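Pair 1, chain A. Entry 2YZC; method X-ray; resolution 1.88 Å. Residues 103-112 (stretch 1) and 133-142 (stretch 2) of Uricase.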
# COMPACT_ATOMS: atom_id res chain seq x y z
N VAL A 103 31.81 12.23 13.57
CA VAL A 103 31.04 11.15 12.95
C VAL A 103 31.92 9.90 13.04
O VAL A 103 32.93 9.79 12.34
CB VAL A 103 30.72 11.45 11.47
CG1 VAL A 103 30.09 10.23 10.81
CG2 VAL A 103 29.76 12.63 11.40
N THR A 104 31.54 8.98 13.92
CA THR A 104 32.31 7.76 14.15
C THR A 104 31.85 6.55 13.36
O THR A 104 32.54 5.53 13.32
CB THR A 104 32.30 7.40 15.65
OG1 THR A 104 30.95 7.28 16.10
CG2 THR A 104 32.99 8.49 16.46
N GLY A 105 30.68 6.65 12.74
CA GLY A 105 30.17 5.53 11.97
C GLY A 105 28.83 5.88 11.38
O GLY A 105 28.49 7.06 11.23
N GLY A 106 28.05 4.86 11.02
CA GLY A 106 26.75 5.12 10.44
C GLY A 106 26.16 3.88 9.81
O GLY A 106 26.69 2.78 9.95
N ARG A 107 25.06 4.08 9.10
CA ARG A 107 24.37 2.98 8.43
C ARG A 107 23.89 3.49 7.08
O ARG A 107 23.14 4.47 7.00
CB ARG A 107 23.18 2.53 9.28
CG ARG A 107 22.41 1.33 8.72
CD ARG A 107 21.16 1.06 9.55
NE ARG A 107 20.37 -0.06 9.02
CZ ARG A 107 20.60 -1.35 9.30
NH1 ARG A 107 21.59 -1.71 10.10
NH2 ARG A 107 19.82 -2.28 8.76
N TRP A 108 24.34 2.85 6.01
CA TRP A 108 23.95 3.24 4.67
C TRP A 108 23.29 2.02 4.05
O TRP A 108 23.84 0.92 4.09
CB TRP A 108 25.18 3.69 3.87
CG TRP A 108 25.78 4.93 4.45
CD1 TRP A 108 25.44 6.23 4.14
CD2 TRP A 108 26.72 5.01 5.53
NE1 TRP A 108 26.12 7.10 4.97
CE2 TRP A 108 26.90 6.38 5.83
CE3 TRP A 108 27.42 4.05 6.27
CZ2 TRP A 108 27.77 6.81 6.84
CZ3 TRP A 108 28.27 4.48 7.28
CH2 TRP A 108 28.44 5.85 7.55
N ALA A 109 22.11 2.22 3.48
CA ALA A 109 21.37 1.12 2.89
C ALA A 109 20.77 1.48 1.55
O ALA A 109 20.62 2.66 1.21
CB ALA A 109 20.28 0.66 3.85
N ALA A 110 20.44 0.45 0.78
CA ALA A 110 19.85 0.68 -0.52
C ALA A 110 19.07 -0.51 -1.02
O ALA A 110 19.36 -1.66 -0.68
CB ALA A 110 20.94 1.04 -1.53
N GLN A 111 18.06 -0.21 -1.81
CA GLN A 111 17.25 -1.21 -2.47
C GLN A 111 17.69 -1.01 -3.91
O GLN A 111 17.92 0.13 -4.34
CB GLN A 111 15.76 -0.90 -2.31
CG GLN A 111 15.20 -1.27 -0.95
CD GLN A 111 13.77 -0.83 -0.77
OE1 GLN A 111 12.99 -1.47 -0.06
NE2 GLN A 111 13.41 0.28 -1.41
N GLN A 112 17.84 -2.10 -4.65
CA GLN A 112 18.24 -2.03 -6.05
C GLN A 112 17.10 -2.62 -6.85
O GLN A 112 16.63 -3.73 -6.55
CB GLN A 112 19.51 -2.84 -6.31
CG GLN A 112 20.02 -2.74 -7.75
CD GLN A 112 21.27 -3.57 -7.98
OE1 GLN A 112 22.11 -3.69 -7.11
NE2 GLN A 112 21.39 -4.14 -9.18
N ARG A 133 16.62 -6.29 -4.62
CA ARG A 133 17.89 -6.59 -3.98
C ARG A 133 18.19 -5.50 -2.95
O ARG A 133 17.93 -4.32 -3.18
CB ARG A 133 18.99 -6.65 -5.04
CG ARG A 133 20.41 -6.73 -4.51
CD ARG A 133 21.38 -6.92 -5.67
NE ARG A 133 22.78 -6.80 -5.26
CZ ARG A 133 23.81 -6.93 -6.08
NH1 ARG A 133 23.61 -7.18 -7.37
NH2 ARG A 133 25.05 -6.78 -5.62
N THR A 134 18.75 -5.91 -1.81
CA THR A 134 19.06 -4.96 -0.75
C THR A 134 20.51 -5.07 -0.30
O THR A 134 21.16 -6.10 -0.47
CB THR A 134 18.16 -5.17 0.48
OG1 THR A 134 18.46 -6.44 1.09
CG2 THR A 134 16.69 -5.15 0.09
N ALA A 135 21.01 -3.98 0.28
CA ALA A 135 22.37 -3.95 0.81
C ALA A 135 22.38 -2.96 1.96
O ALA A 135 21.75 -1.90 1.90
CB ALA A 135 23.36 -3.51 -0.28
N VAL A 136 23.07 -3.33 3.04
CA VAL A 136 23.17 -2.48 4.21
C VAL A 136 24.61 -2.49 4.64
O VAL A 136 25.22 -3.56 4.76
CB VAL A 136 22.31 -3.00 5.39
CG1 VAL A 136 22.59 -2.18 6.64
CG2 VAL A 136 20.83 -2.94 5.04
N LEU A 137 25.17 -1.31 4.85
CA LEU A 137 26.54 -1.18 5.31
C LEU A 137 26.52 -0.45 6.64
O LEU A 137 25.81 0.55 6.79
CB LEU A 137 27.38 -0.35 4.32
CG LEU A 137 28.69 0.22 4.91
CD1 LEU A 137 29.70 -0.90 5.14
CD2 LEU A 137 29.28 1.27 3.96
N GLU A 138 27.25 -0.96 7.61
CA GLU A 138 27.36 -0.28 8.89
C GLU A 138 28.84 -0.13 9.17
O GLU A 138 29.61 -1.08 9.04
CB GLU A 138 26.68 -1.05 10.02
CG GLU A 138 25.19 -0.75 10.17
CD GLU A 138 24.65 -0.98 11.58
OE1 GLU A 138 23.43 -0.80 11.79
OE2 GLU A 138 25.45 -1.34 12.47
N ILE A 139 29.24 1.09 9.53
CA ILE A 139 30.63 1.36 9.86
C ILE A 139 30.71 1.69 11.34
O ILE A 139 29.91 2.47 11.86
CB ILE A 139 31.20 2.56 9.06
CG1 ILE A 139 31.31 2.20 7.58
CG2 ILE A 139 32.58 2.94 9.60
CD1 ILE A 139 31.79 3.37 6.70
N SER A 140 31.67 1.07 12.01
CA SER A 140 31.91 1.29 13.42
C SER A 140 33.42 1.36 13.53
O SER A 140 34.10 0.34 13.52
CB SER A 140 31.37 0.11 14.24
OG SER A 140 31.55 0.34 15.63
N GLY A 141 33.94 2.58 13.59
CA GLY A 141 35.38 2.74 13.66
C GLY A 141 35.96 2.32 12.32
O GLY A 141 35.54 2.82 11.28
N SER A 142 36.90 1.38 12.34
CA SER A 142 37.49 0.92 11.09
C SER A 142 36.77 -0.32 10.56
O SER A 142 37.08 -0.80 9.47
CB SER A 142 38.98 0.62 11.29
OG SER A 142 39.20 -0.32 12.33

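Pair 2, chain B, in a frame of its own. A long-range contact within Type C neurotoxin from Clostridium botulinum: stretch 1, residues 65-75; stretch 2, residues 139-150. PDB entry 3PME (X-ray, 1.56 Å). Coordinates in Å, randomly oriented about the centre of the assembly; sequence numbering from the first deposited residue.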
# COMPACT_ATOMS: atom_id res chain seq x y z
N ILE B 65 1.64 30.16 -9.41
CA ILE B 65 0.58 29.16 -9.21
C ILE B 65 -0.52 29.30 -10.24
O ILE B 65 -1.17 28.32 -10.62
CB ILE B 65 -0.04 29.24 -7.80
CG1 ILE B 65 -0.76 27.94 -7.45
CG2 ILE B 65 -1.01 30.41 -7.69
CD1 ILE B 65 0.17 26.80 -7.17
N TYR B 66 -0.74 30.52 -10.71
CA TYR B 66 -1.77 30.74 -11.71
C TYR B 66 -1.32 30.29 -13.10
O TYR B 66 -2.14 30.14 -14.00
CB TYR B 66 -2.21 32.20 -11.72
CG TYR B 66 -3.59 32.42 -11.14
CD1 TYR B 66 -4.71 31.89 -11.76
CD2 TYR B 66 -3.77 33.17 -9.98
CE1 TYR B 66 -5.98 32.10 -11.25
CE2 TYR B 66 -5.03 33.37 -9.45
CZ TYR B 66 -6.13 32.83 -10.09
OH TYR B 66 -7.39 33.04 -9.58
N GLU B 67 -0.02 30.07 -13.28
CA GLU B 67 0.50 29.59 -14.55
C GLU B 67 0.86 28.11 -14.51
O GLU B 67 0.64 27.37 -15.47
CB GLU B 67 1.74 30.39 -14.96
CG GLU B 67 1.58 31.90 -14.86
CD GLU B 67 2.91 32.62 -14.90
OE1 GLU B 67 3.81 32.18 -15.64
OE2 GLU B 67 3.07 33.63 -14.17
N ASN B 68 1.43 27.67 -13.39
CA ASN B 68 1.85 26.28 -13.25
C ASN B 68 1.83 25.80 -11.81
O ASN B 68 2.19 26.53 -10.89
CB ASN B 68 3.23 26.05 -13.88
CG ASN B 68 4.23 27.14 -13.52
OD1 ASN B 68 4.36 27.55 -12.37
ND2 ASN B 68 4.97 27.62 -14.54
N SER B 69 1.41 24.55 -11.61
CA SER B 69 1.32 24.01 -10.26
C SER B 69 1.43 22.50 -10.30
O SER B 69 1.29 21.89 -11.36
CB SER B 69 -0.02 24.37 -9.63
OG SER B 69 -1.05 23.66 -10.30
N SER B 70 1.65 21.92 -9.13
CA SER B 70 1.56 20.48 -8.96
C SER B 70 0.83 20.19 -7.66
O SER B 70 0.95 20.94 -6.68
CB SER B 70 2.94 19.82 -8.94
OG SER B 70 3.68 20.17 -10.11
N VAL B 71 0.08 19.10 -7.65
CA VAL B 71 -0.59 18.67 -6.44
C VAL B 71 -0.16 17.22 -6.23
O VAL B 71 -0.23 16.43 -7.16
CB VAL B 71 -2.11 18.74 -6.60
CG1 VAL B 71 -2.78 18.21 -5.36
CG2 VAL B 71 -2.57 20.19 -6.92
N SER B 72 0.30 16.87 -5.03
CA SER B 72 0.66 15.49 -4.76
C SER B 72 0.07 15.01 -3.44
O SER B 72 -0.10 15.79 -2.51
CB SER B 72 2.18 15.30 -4.77
OG SER B 72 2.78 15.90 -3.64
N PHE B 73 -0.26 13.72 -3.37
CA PHE B 73 -0.78 13.12 -2.14
C PHE B 73 -0.91 11.64 -2.38
O PHE B 73 -0.88 11.20 -3.53
CB PHE B 73 -2.17 13.68 -1.80
CG PHE B 73 -3.19 13.52 -2.92
CD1 PHE B 73 -3.29 14.49 -3.91
CD2 PHE B 73 -4.03 12.42 -2.97
CE1 PHE B 73 -4.21 14.36 -4.94
CE2 PHE B 73 -4.96 12.28 -3.99
CZ PHE B 73 -5.05 13.26 -4.99
N TRP B 74 -1.04 10.86 -1.31
CA TRP B 74 -1.37 9.45 -1.45
C TRP B 74 -2.83 9.28 -1.06
O TRP B 74 -3.34 10.02 -0.22
CB TRP B 74 -0.52 8.57 -0.53
CG TRP B 74 0.95 8.70 -0.74
CD1 TRP B 74 1.71 9.82 -0.54
CD2 TRP B 74 1.84 7.68 -1.20
NE1 TRP B 74 3.02 9.55 -0.84
CE2 TRP B 74 3.12 8.25 -1.26
CE3 TRP B 74 1.67 6.34 -1.56
CZ2 TRP B 74 4.24 7.52 -1.67
CZ3 TRP B 74 2.78 5.61 -1.97
CH2 TRP B 74 4.05 6.21 -2.02
N ILE B 75 -3.49 8.29 -1.64
CA ILE B 75 -4.88 8.02 -1.30
C ILE B 75 -5.11 6.51 -1.20
O ILE B 75 -4.41 5.71 -1.85
CB ILE B 75 -5.83 8.69 -2.34
CG1 ILE B 75 -7.28 8.70 -1.86
CG2 ILE B 75 -5.65 8.06 -3.74
CD1 ILE B 75 -8.17 9.68 -2.64
N LYS B 139 -5.78 0.13 -1.56
CA LYS B 139 -4.33 0.17 -1.48
C LYS B 139 -3.88 1.62 -1.57
O LYS B 139 -4.45 2.39 -2.33
CB LYS B 139 -3.68 -0.63 -2.62
CG LYS B 139 -4.01 -2.10 -2.58
CD LYS B 139 -3.30 -2.86 -3.67
CE LYS B 139 -3.73 -4.33 -3.65
NZ LYS B 139 -3.32 -5.02 -4.90
N TRP B 140 -2.89 1.99 -0.77
CA TRP B 140 -2.31 3.33 -0.92
C TRP B 140 -1.67 3.46 -2.29
O TRP B 140 -0.85 2.63 -2.67
CB TRP B 140 -1.21 3.54 0.09
CG TRP B 140 -1.65 3.70 1.52
CD1 TRP B 140 -1.63 2.75 2.51
CD2 TRP B 140 -2.15 4.89 2.13
NE1 TRP B 140 -2.08 3.28 3.69
CE2 TRP B 140 -2.39 4.60 3.49
CE3 TRP B 140 -2.39 6.18 1.66
CZ2 TRP B 140 -2.90 5.55 4.38
CZ3 TRP B 140 -2.88 7.13 2.54
CH2 TRP B 140 -3.12 6.81 3.88
N PHE B 141 -2.03 4.51 -3.03
CA PHE B 141 -1.26 4.85 -4.23
C PHE B 141 -0.96 6.35 -4.26
O PHE B 141 -1.68 7.14 -3.66
CB PHE B 141 -1.90 4.34 -5.53
CG PHE B 141 -3.28 4.88 -5.81
CD1 PHE B 141 -4.40 4.26 -5.30
CD2 PHE B 141 -3.46 5.96 -6.68
CE1 PHE B 141 -5.68 4.73 -5.59
CE2 PHE B 141 -4.73 6.44 -6.98
CZ PHE B 141 -5.85 5.82 -6.44
N PHE B 142 0.14 6.70 -4.92
CA PHE B 142 0.64 8.07 -4.96
C PHE B 142 0.14 8.80 -6.21
O PHE B 142 0.33 8.34 -7.34
CB PHE B 142 2.17 8.06 -4.92
CG PHE B 142 2.80 9.43 -4.96
CD1 PHE B 142 2.47 10.37 -4.00
CD2 PHE B 142 3.72 9.75 -5.95
CE1 PHE B 142 3.05 11.64 -4.02
CE2 PHE B 142 4.31 11.00 -5.97
CZ PHE B 142 3.97 11.95 -5.01
N VAL B 143 -0.52 9.92 -5.98
CA VAL B 143 -1.09 10.72 -7.06
C VAL B 143 -0.29 12.00 -7.23
O VAL B 143 0.12 12.63 -6.24
CB VAL B 143 -2.56 11.08 -6.78
CG1 VAL B 143 -3.13 12.02 -7.86
CG2 VAL B 143 -3.41 9.82 -6.64
N THR B 144 -0.06 12.40 -8.47
CA THR B 144 0.52 13.71 -8.73
C THR B 144 -0.15 14.29 -9.95
O THR B 144 -0.21 13.64 -11.01
CB THR B 144 2.03 13.67 -8.97
OG1 THR B 144 2.66 12.86 -7.98
CG2 THR B 144 2.59 15.10 -8.88
N ILE B 145 -0.67 15.50 -9.79
CA ILE B 145 -1.26 16.23 -10.90
C ILE B 145 -0.38 17.43 -11.20
O ILE B 145 -0.09 18.21 -10.29
CB ILE B 145 -2.65 16.79 -10.54
CG1 ILE B 145 -3.56 15.72 -9.93
CG2 ILE B 145 -3.30 17.43 -11.77
CD1 ILE B 145 -3.88 14.64 -10.86
N THR B 146 0.06 17.58 -12.45
CA THR B 146 0.74 18.83 -12.83
C THR B 146 -0.20 19.63 -13.75
O THR B 146 -0.97 19.05 -14.53
CB THR B 146 2.12 18.61 -13.51
OG1 THR B 146 1.95 17.94 -14.77
CG2 THR B 146 3.04 17.77 -12.61
N ASN B 147 -0.14 20.95 -13.62
CA ASN B 147 -1.00 21.83 -14.40
C ASN B 147 -0.17 22.92 -15.02
O ASN B 147 0.62 23.56 -14.34
CB ASN B 147 -2.06 22.48 -13.50
CG ASN B 147 -2.93 21.47 -12.78
OD1 ASN B 147 -3.86 20.91 -13.36
ND2 ASN B 147 -2.64 21.24 -11.51
N ASN B 148 -0.34 23.14 -16.31
CA ASN B 148 0.29 24.29 -16.94
C ASN B 148 -0.69 24.96 -17.90
O ASN B 148 -1.15 24.35 -18.87
CB ASN B 148 1.59 23.91 -17.65
CG ASN B 148 2.48 25.11 -17.91
OD1 ASN B 148 2.02 26.12 -18.44
ND2 ASN B 148 3.75 25.00 -17.55
N ILE B 149 -1.00 26.21 -17.60
CA ILE B 149 -1.98 26.96 -18.37
C ILE B 149 -1.55 27.12 -19.82
O ILE B 149 -2.36 27.43 -20.69
CB ILE B 149 -2.23 28.33 -17.71
CG1 ILE B 149 -3.58 28.89 -18.17
CG2 ILE B 149 -1.09 29.28 -17.99
CD1 ILE B 149 -4.73 27.96 -17.86
N MET B 150 -0.27 26.87 -20.09
CA MET B 150 0.26 26.95 -21.45
C MET B 150 0.01 25.68 -22.25
O MET B 150 0.30 25.62 -23.44
CB MET B 150 1.75 27.28 -21.44
CG MET B 150 2.06 28.73 -21.12
SD MET B 150 3.82 29.05 -20.97
CE MET B 150 4.21 28.08 -19.51

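The sharpest difference lies where A:Gly106 of pair 1 meets B:Ser69 of pair 2. In pair 1 the position has no side chain, and the ring of A:Trp108 fills the space: a CB built on A:Gly106 would sit 2.5 Å from A:Trp108 CH2, and the backbone angles of A:Gly106 by themselves call for glycine. That ring leans over the sheet to meet A:Ile139, with A:Trp108 CZ3 3.7 Å from A:Ile139 CD1. In pair 2 the matching residues are B:Ser69, B:Val71 and B:Asn147. B:Val71 is short and sends no ring over B:Ser69, whose backbone is also an ordinary extended one; here B:Asn147 ND2 donates to B:Ser69 OG at 3.1 Å.

Beneath these choices the backbones are nearly the same. Each pair is two antiparallel strands, their directions 171° apart in pair 1 and 172° in pair 2, with axes approaching to 4.6 Å in both; fourteen central residues superpose to 0.5 Å. The hydrogen-bonded pairs coincide: A:Trp108 with A:Leu137 matches B:Val71 with B:Ile145, and A:Ala110 with A:Ala135 matches B:Phe73 with B:Val143. Even the last rung is kept, A:Gly141 N to A:Thr104 O at 3.3 Å corresponding to B:Ile149 N to B:Glu67 O at 2.9 Å. The same main-chain register thus carries quite different side chains.

On the face carrying A:Arg107, pair 1 uses charge. The extended arginine reaches diagonally across the partner strand, placing the face of its guanidinium over A:Val136 (A:Arg107 CZ to A:Val136 CG1, 3.4 Å) and forming a salt bridge to A:Glu138, with A:Arg107 NH1 2.7 Å from A:Glu138 OE1. Pair 2 puts B:Ser70, B:Thr144 and B:Thr146 at these positions, and the contact shrinks to short side chains, B:Ser70 OG lying 3.5 Å from B:Thr146 CG2.

Further along, bulk shifts to pair 2. A:Gln111 and A:Thr134 barely touch, A:Gln111 CG being 4.3 Å from A:Thr134 CG2, whereas B:Trp74 and B:Phe142 pack closely: B:Phe142 CB lies 3.6 Å from the centroid of the six-membered ring of B:Trp74, almost on its normal. On the other face, the small pair A:Ala110 and A:Ala135 becomes B:Phe73 and B:Val143, where the p rotamer of the phenylalanine lays its ring across the valine, B:Phe73 CZ 3.7 Å from B:Val143 CG1.

The rule for design is that bulk can be moved along a fixed ladder: B:Trp74 and B:Phe142 have 99 and 76 Å² covered, against 19 and 25 Å² for A:Gln111 and A:Thr134.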